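Non-structural polyprotein (Sindbis virus, PDB 4GUA) carries the nsP2 protease and nsP3 parts of the viral polyprotein, and probably cleaves the polyprotein into its replication proteins. Local coordinates at residues 515-523 and 531-542. Sequence-based numbering, arbitrary orientation.
Sequences DDELVWIHP and KGFSTTKGKLYS. With SO4 (sulfate ion), chain J.
The indole of Trp-520 has one face covered by the Thr-536 to Lys-537 backbone, with Lys-537 N over its centre. Lys-537 CA makes a CH-pi contact, 3.8 Å from the centroid of the six-membered ring. Gly-538 O lies at the indole edge, in plane. The motif is a short parallel two-stranded sheet, 519-520 beside 533-534, in the zinc-binding region of nsP3. Trp-520 CG stands anti to the backbone N (chi1 -169°), which lays the ring against the backbone of Thr-536 and Lys-537; NE1 gives a weak, bent bond to Thr-535 O. The Phe-533 ring meets Val-519 CB and Ile-521 CG2 obliquely through CD1.

Val-519 N bonds to Gly-532 O, and Ser-534 N to Val-519 O. Ile-521 N bonds to Ser-534 O (2.8 Å). The chain then turns back, and Lys-539 makes a single bridge to the other edge of the strand. Its N reaches Leu-518 O almost straight (177°), and its O accepts from Trp-520 N. Lys-539 NZ forms a salt bridge with Asp-279 of helix 275-286, and Glu-517 forms one with Arg-101. These bridges tie the zinc-binding region to the nsP2 part of the chain. Ser-534 OG accepts from Thr-536 N in an ST turn and donates to sulfate O4 (3.3 Å).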
ATOM      1  N   ASP A 515     -12.416  -1.285  -6.136  1.00 56.01           N
ATOM      2  CA  ASP A 515     -13.059  -1.366  -4.832  1.00 63.62           C
ATOM      3  C   ASP A 515     -12.002  -1.089  -3.782  1.00 59.70           C
ATOM      4  O   ASP A 515     -11.203  -1.954  -3.443  1.00 60.27           O
ATOM      5  CB  ASP A 515     -13.658  -2.760  -4.615  1.00 71.19           C
ATOM      6  CG  ASP A 515     -14.663  -2.799  -3.473  1.00 76.64           C
ATOM      7  OD1 ASP A 515     -14.773  -1.795  -2.737  1.00 80.11           O
ATOM      8  OD2 ASP A 515     -15.351  -3.833  -3.316  1.00 74.90           O
ATOM      9  N   ASP A 516     -12.036   0.124  -3.239  1.00 59.83           N
ATOM     10  CA  ASP A 516     -11.028   0.548  -2.281  1.00 54.40           C
ATOM     11  C   ASP A 516     -11.443   0.261  -0.841  1.00 56.14           C
ATOM     12  O   ASP A 516     -10.624   0.378   0.069  1.00 61.00           O
ATOM     13  CB  ASP A 516     -10.703   2.029  -2.469  1.00 48.82           C
ATOM     14  CG  ASP A 516     -11.937   2.899  -2.503  1.00 57.44           C
ATOM     15  OD1 ASP A 516     -13.022   2.398  -2.869  1.00 67.00           O
ATOM     16  OD2 ASP A 516     -11.820   4.098  -2.187  1.00 59.89           O
ATOM     17  N   GLU A 517     -12.705  -0.114  -0.633  1.00 59.12           N
ATOM     18  CA  GLU A 517     -13.174  -0.500   0.698  1.00 58.99           C
ATOM     19  C   GLU A 517     -12.861  -1.966   1.011  1.00 59.21           C
ATOM     20  O   GLU A 517     -12.535  -2.305   2.150  1.00 65.91           O
ATOM     21  CB  GLU A 517     -14.660  -0.202   0.868  1.00 62.42           C
ATOM     22  CG  GLU A 517     -15.592  -1.243   0.259  1.00 87.80           C
ATOM     23  CD  GLU A 517     -16.836  -1.514   1.091  1.00 95.92           C
ATOM     24  OE1 GLU A 517     -17.005  -0.897   2.172  1.00 92.55           O
ATOM     25  OE2 GLU A 517     -17.659  -2.341   0.645  1.00 97.83           O
ATOM     26  N   LEU A 518     -12.895  -2.822  -0.006  1.00 50.54           N
ATOM     27  CA  LEU A 518     -12.838  -4.268   0.216  1.00 51.18           C
ATOM     28  C   LEU A 518     -11.597  -4.728   0.975  1.00 53.63           C
ATOM     29  O   LEU A 518     -10.468  -4.358   0.649  1.00 60.82           O
ATOM     30  CB  LEU A 518     -12.903  -5.021  -1.115  1.00 53.28           C
ATOM     31  CG  LEU A 518     -13.145  -6.530  -1.014  1.00 55.78           C
ATOM     32  CD1 LEU A 518     -14.475  -6.837  -0.331  1.00 53.37           C
ATOM     33  CD2 LEU A 518     -13.093  -7.164  -2.388  1.00 56.20           C
ATOM     34  N   VAL A 519     -11.835  -5.539   1.998  1.00 58.84           N
ATOM     35  CA  VAL A 519     -10.768  -6.131   2.791  1.00 60.84           C
ATOM     36  C   VAL A 519     -10.697  -7.637   2.571  1.00 56.56           C
ATOM     37  O   VAL A 519     -11.710  -8.322   2.583  1.00 55.54           O
ATOM     38  CB  VAL A 519     -10.989  -5.884   4.283  1.00 57.32           C
ATOM     39  CG1 VAL A 519      -9.961  -6.661   5.092  1.00 58.28           C
ATOM     40  CG2 VAL A 519     -10.912  -4.400   4.583  1.00 53.91           C
ATOM     41  N   TRP A 520      -9.492  -8.145   2.358  1.00 53.08           N
ATOM     42  CA  TRP A 520      -9.300  -9.568   2.158  1.00 57.99           C
ATOM     43  C   TRP A 520      -9.171 -10.251   3.513  1.00 64.58           C
ATOM     44  O   TRP A 520      -8.285  -9.921   4.292  1.00 68.28           O
ATOM     45  CB  TRP A 520      -8.052  -9.789   1.308  1.00 60.02           C
ATOM     46  CG  TRP A 520      -7.876 -11.185   0.795  1.00 66.05           C
ATOM     47  CD1 TRP A 520      -8.374 -12.334   1.334  1.00 64.32           C
ATOM     48  CD2 TRP A 520      -7.127 -11.578  -0.363  1.00 70.00           C
ATOM     49  NE1 TRP A 520      -7.984 -13.415   0.584  1.00 65.14           N
ATOM     50  CE2 TRP A 520      -7.219 -12.978  -0.464  1.00 68.12           C
ATOM     51  CE3 TRP A 520      -6.391 -10.879  -1.324  1.00 68.45           C
ATOM     52  CZ2 TRP A 520      -6.603 -13.693  -1.486  1.00 71.74           C
ATOM     53  CZ3 TRP A 520      -5.780 -11.593  -2.338  1.00 66.91           C
ATOM     54  CH2 TRP A 520      -5.890 -12.983  -2.412  1.00 68.24           C
ATOM     55  N   ILE A 521     -10.037 -11.224   3.782  1.00 69.91           N
ATOM     56  CA  ILE A 521     -10.078 -11.877   5.090  1.00 68.07           C
ATOM     57  C   ILE A 521      -9.763 -13.366   5.016  1.00 65.12           C
ATOM     58  O   ILE A 521      -9.881 -13.999   3.963  1.00 58.51           O
ATOM     59  CB  ILE A 521     -11.460 -11.722   5.768  1.00 67.84           C
ATOM     60  CG1 ILE A 521     -12.582 -12.125   4.802  1.00 77.58           C
ATOM     61  CG2 ILE A 521     -11.653 -10.298   6.269  1.00 61.68           C
ATOM     62  CD1 ILE A 521     -13.955 -12.274   5.458  1.00 78.31           C
ATOM     63  N   HIS A 522      -9.343 -13.912   6.153  1.00 66.31           N
ATOM     64  CA  HIS A 522      -9.104 -15.344   6.282  1.00 53.33           C
ATOM     65  C   HIS A 522     -10.396 -16.131   5.990  1.00 59.13           C
ATOM     66  O   HIS A 522     -11.485 -15.697   6.368  1.00 75.27           O
ATOM     67  CB  HIS A 522      -8.601 -15.636   7.701  1.00 68.36           C
ATOM     68  CG  HIS A 522      -8.089 -17.028   7.887  1.00 74.10           C
ATOM     69  ND1 HIS A 522      -8.851 -18.031   8.442  1.00 76.48           N
ATOM     70  CD2 HIS A 522      -6.895 -17.587   7.580  1.00 78.50           C
ATOM     71  CE1 HIS A 522      -8.145 -19.147   8.478  1.00 78.79           C
ATOM     72  NE2 HIS A 522      -6.956 -18.906   7.958  1.00 78.75           N
ATOM     73  N   PRO A 523     -10.281 -17.291   5.323  1.00 78.94           N
ATOM     74  CA  PRO A 523     -11.463 -18.075   4.925  1.00 71.48           C
ATOM     75  C   PRO A 523     -12.370 -18.510   6.092  1.00 71.91           C
ATOM     76  O   PRO A 523     -13.586 -18.629   5.929  1.00 73.72           O
ATOM     77  CB  PRO A 523     -10.852 -19.304   4.244  1.00 67.99           C
ATOM     78  CG  PRO A 523      -9.499 -18.856   3.794  1.00 68.63           C
ATOM     79  CD  PRO A 523      -9.028 -17.892   4.834  1.00 69.46           C
ATOM     80  N   LYS A 531     -20.783  -7.456   3.679  1.00 74.42           N
ATOM     81  CA  LYS A 531     -20.425  -6.535   2.612  1.00 75.48           C
ATOM     82  C   LYS A 531     -19.181  -5.792   3.085  1.00 73.38           C
ATOM     83  O   LYS A 531     -19.093  -5.392   4.242  1.00 77.19           O
ATOM     84  CB  LYS A 531     -21.581  -5.572   2.296  1.00 79.53           C
ATOM     85  CG  LYS A 531     -21.350  -4.665   1.073  1.00 92.97           C
ATOM     86  CD  LYS A 531     -21.904  -5.283  -0.233  1.00103.02           C
ATOM     87  CE  LYS A 531     -21.590  -4.450  -1.506  1.00 77.09           C
ATOM     88  NZ  LYS A 531     -22.615  -3.386  -1.810  1.00 70.13           N
ATOM     89  N   GLY A 532     -18.214  -5.630   2.190  1.00 70.06           N
ATOM     90  CA  GLY A 532     -16.965  -4.968   2.514  1.00 67.09           C
ATOM     91  C   GLY A 532     -15.815  -5.927   2.781  1.00 64.24           C
ATOM     92  O   GLY A 532     -14.663  -5.501   2.875  1.00 59.73           O
ATOM     93  N   PHE A 533     -16.118  -7.221   2.884  1.00 62.43           N
ATOM     94  CA  PHE A 533     -15.093  -8.230   3.150  1.00 58.83           C
ATOM     95  C   PHE A 533     -15.198  -9.391   2.169  1.00 63.10           C
ATOM     96  O   PHE A 533     -16.293  -9.758   1.737  1.00 71.58           O
ATOM     97  CB  PHE A 533     -15.206  -8.758   4.579  1.00 54.68           C
ATOM     98  CG  PHE A 533     -15.121  -7.689   5.629  1.00 61.73           C
ATOM     99  CD1 PHE A 533     -13.886  -7.247   6.083  1.00 62.72           C
ATOM    100  CD2 PHE A 533     -16.271  -7.130   6.166  1.00 64.24           C
ATOM    101  CE1 PHE A 533     -13.799  -6.264   7.052  1.00 63.10           C
ATOM    102  CE2 PHE A 533     -16.194  -6.145   7.138  1.00 64.37           C
ATOM    103  CZ  PHE A 533     -14.955  -5.713   7.583  1.00 65.46           C
ATOM    104  N   SER A 534     -14.052  -9.973   1.833  1.00 57.84           N
ATOM    105  CA  SER A 534     -13.997 -11.076   0.882  1.00 55.46           C
ATOM    106  C   SER A 534     -12.885 -12.072   1.198  1.00 62.05           C
ATOM    107  O   SER A 534     -11.806 -11.700   1.652  1.00 64.95           O
ATOM    108  CB  SER A 534     -13.801 -10.539  -0.530  1.00 56.21           C
ATOM    109  OG  SER A 534     -13.436 -11.586  -1.416  1.00 57.96           O
ATOM    110  N   THR A 535     -13.170 -13.344   0.948  1.00 69.22           N
ATOM    111  CA  THR A 535     -12.224 -14.431   1.161  1.00 71.97           C
ATOM    112  C   THR A 535     -11.216 -14.572   0.024  1.00 72.11           C
ATOM    113  O   THR A 535     -10.106 -15.056   0.231  1.00 76.35           O
ATOM    114  CB  THR A 535     -12.981 -15.767   1.302  1.00 75.15           C
ATOM    115  OG1 THR A 535     -13.734 -15.762   2.519  1.00 75.28           O
ATOM    116  CG2 THR A 535     -12.024 -16.950   1.298  1.00 81.74           C
ATOM    117  N   THR A 536     -11.626 -14.200  -1.184  1.00 70.34           N
ATOM    118  CA  THR A 536     -10.777 -14.360  -2.362  1.00 74.21           C
ATOM    119  C   THR A 536     -10.002 -13.115  -2.831  1.00 71.06           C
ATOM    120  O   THR A 536      -9.151 -13.229  -3.714  1.00 70.95           O
ATOM    121  CB  THR A 536     -11.631 -14.840  -3.551  1.00 75.23           C
ATOM    122  OG1 THR A 536     -12.563 -13.814  -3.920  1.00 78.23           O
ATOM    123  CG2 THR A 536     -12.387 -16.107  -3.179  1.00 69.90           C
ATOM    124  N   LYS A 537     -10.256 -11.945  -2.246  1.00 65.01           N
ATOM    125  CA  LYS A 537      -9.637 -10.719  -2.759  1.00 60.08           C
ATOM    126  C   LYS A 537      -9.775  -9.500  -1.836  1.00 60.66           C
ATOM    127  O   LYS A 537     -10.474  -9.552  -0.824  1.00 57.59           O
ATOM    128  CB  LYS A 537     -10.238 -10.405  -4.135  1.00 56.50           C
ATOM    129  CG  LYS A 537     -11.746 -10.259  -4.130  1.00 63.29           C
ATOM    130  CD  LYS A 537     -12.308  -9.936  -5.514  1.00 71.59           C
ATOM    131  CE  LYS A 537     -13.842  -9.865  -5.494  1.00 73.66           C
ATOM    132  NZ  LYS A 537     -14.443  -9.711  -6.855  1.00 72.66           N
ATOM    133  N   GLY A 538      -9.142  -8.392  -2.231  1.00 66.98           N
ATOM    134  CA  GLY A 538      -9.112  -7.173  -1.434  1.00 69.80           C
ATOM    135  C   GLY A 538      -7.764  -6.816  -0.812  1.00 68.66           C
ATOM    136  O   GLY A 538      -6.738  -7.440  -1.091  1.00 67.01           O
ATOM    137  N   LYS A 539      -7.764  -5.764   0.004  1.00 61.13           N
ATOM    138  CA  LYS A 539      -6.550  -5.277   0.648  1.00 52.68           C
ATOM    139  C   LYS A 539      -6.122  -6.175   1.818  1.00 56.92           C
ATOM    140  O   LYS A 539      -6.937  -6.888   2.399  1.00 60.72           O
ATOM    141  CB  LYS A 539      -6.734  -3.838   1.132  1.00 49.83           C
ATOM    142  CG  LYS A 539      -7.633  -3.712   2.355  1.00 53.82           C
ATOM    143  CD  LYS A 539      -7.743  -2.272   2.818  1.00 55.72           C
ATOM    144  CE  LYS A 539      -8.956  -1.589   2.218  1.00 64.41           C
ATOM    145  NZ  LYS A 539      -9.243  -0.325   2.931  1.00 72.41           N
ATOM    146  N   LEU A 540      -4.829  -6.144   2.132  1.00 57.48           N
ATOM    147  CA  LEU A 540      -4.225  -7.080   3.071  1.00 56.01           C
ATOM    148  C   LEU A 540      -4.013  -6.556   4.501  1.00 58.15           C
ATOM    149  O   LEU A 540      -3.468  -7.271   5.356  1.00 50.78           O
ATOM    150  CB  LEU A 540      -2.904  -7.577   2.486  1.00 57.17           C
ATOM    151  CG  LEU A 540      -3.107  -8.418   1.221  1.00 56.67           C
ATOM    152  CD1 LEU A 540      -1.802  -8.650   0.495  1.00 52.79           C
ATOM    153  CD2 LEU A 540      -3.783  -9.748   1.545  1.00 56.48           C
ATOM    154  N   TYR A 541      -4.441  -5.323   4.754  1.00 59.68           N
ATOM    155  CA  TYR A 541      -4.290  -4.704   6.070  1.00 56.61           C
ATOM    156  C   TYR A 541      -5.570  -3.977   6.464  1.00 53.86           C
ATOM    157  O   TYR A 541      -6.183  -3.297   5.649  1.00 57.24           O
ATOM    158  CB  TYR A 541      -3.126  -3.699   6.067  1.00 53.71           C
ATOM    159  CG  TYR A 541      -1.847  -4.211   5.441  1.00 53.53           C
ATOM    160  CD1 TYR A 541      -0.927  -4.930   6.192  1.00 57.47           C
ATOM    161  CD2 TYR A 541      -1.549  -3.956   4.109  1.00 52.26           C
ATOM    162  CE1 TYR A 541       0.246  -5.393   5.630  1.00 61.39           C
ATOM    163  CE2 TYR A 541      -0.373  -4.418   3.536  1.00 54.91           C
ATOM    164  CZ  TYR A 541       0.520  -5.135   4.300  1.00 60.61           C
ATOM    165  OH  TYR A 541       1.691  -5.597   3.742  1.00 63.32           O
ATOM    166  N   SER A 542      -5.982  -4.119   7.711  1.00 56.34           N
ATOM    167  CA  SER A 542      -7.150  -3.389   8.185  1.00 62.91           C
ATOM    168  C   SER A 542      -7.135  -3.212   9.701  1.00 68.71           C
ATOM    169  O   SER A 542      -6.546  -4.017  10.423  1.00 70.46           O
ATOM    170  CB  SER A 542      -8.424  -4.120   7.764  1.00 62.68           C
ATOM    171  OG  SER A 542      -9.558  -3.313   8.002  1.00 68.25           O
TER
HETATM  172  S   SO4 J1707     -16.571 -14.346  -0.207  1.00122.07           S
HETATM  173  O1  SO4 J1707     -17.887 -14.840  -0.598  1.00124.30           O
HETATM  174  O2  SO4 J1707     -16.701 -13.505   0.984  1.00119.95           O
HETATM  175  O3  SO4 J1707     -15.708 -15.485   0.091  1.00120.48           O
HETATM  176  O4  SO4 J1707     -16.003 -13.580  -1.318  1.00122.21           O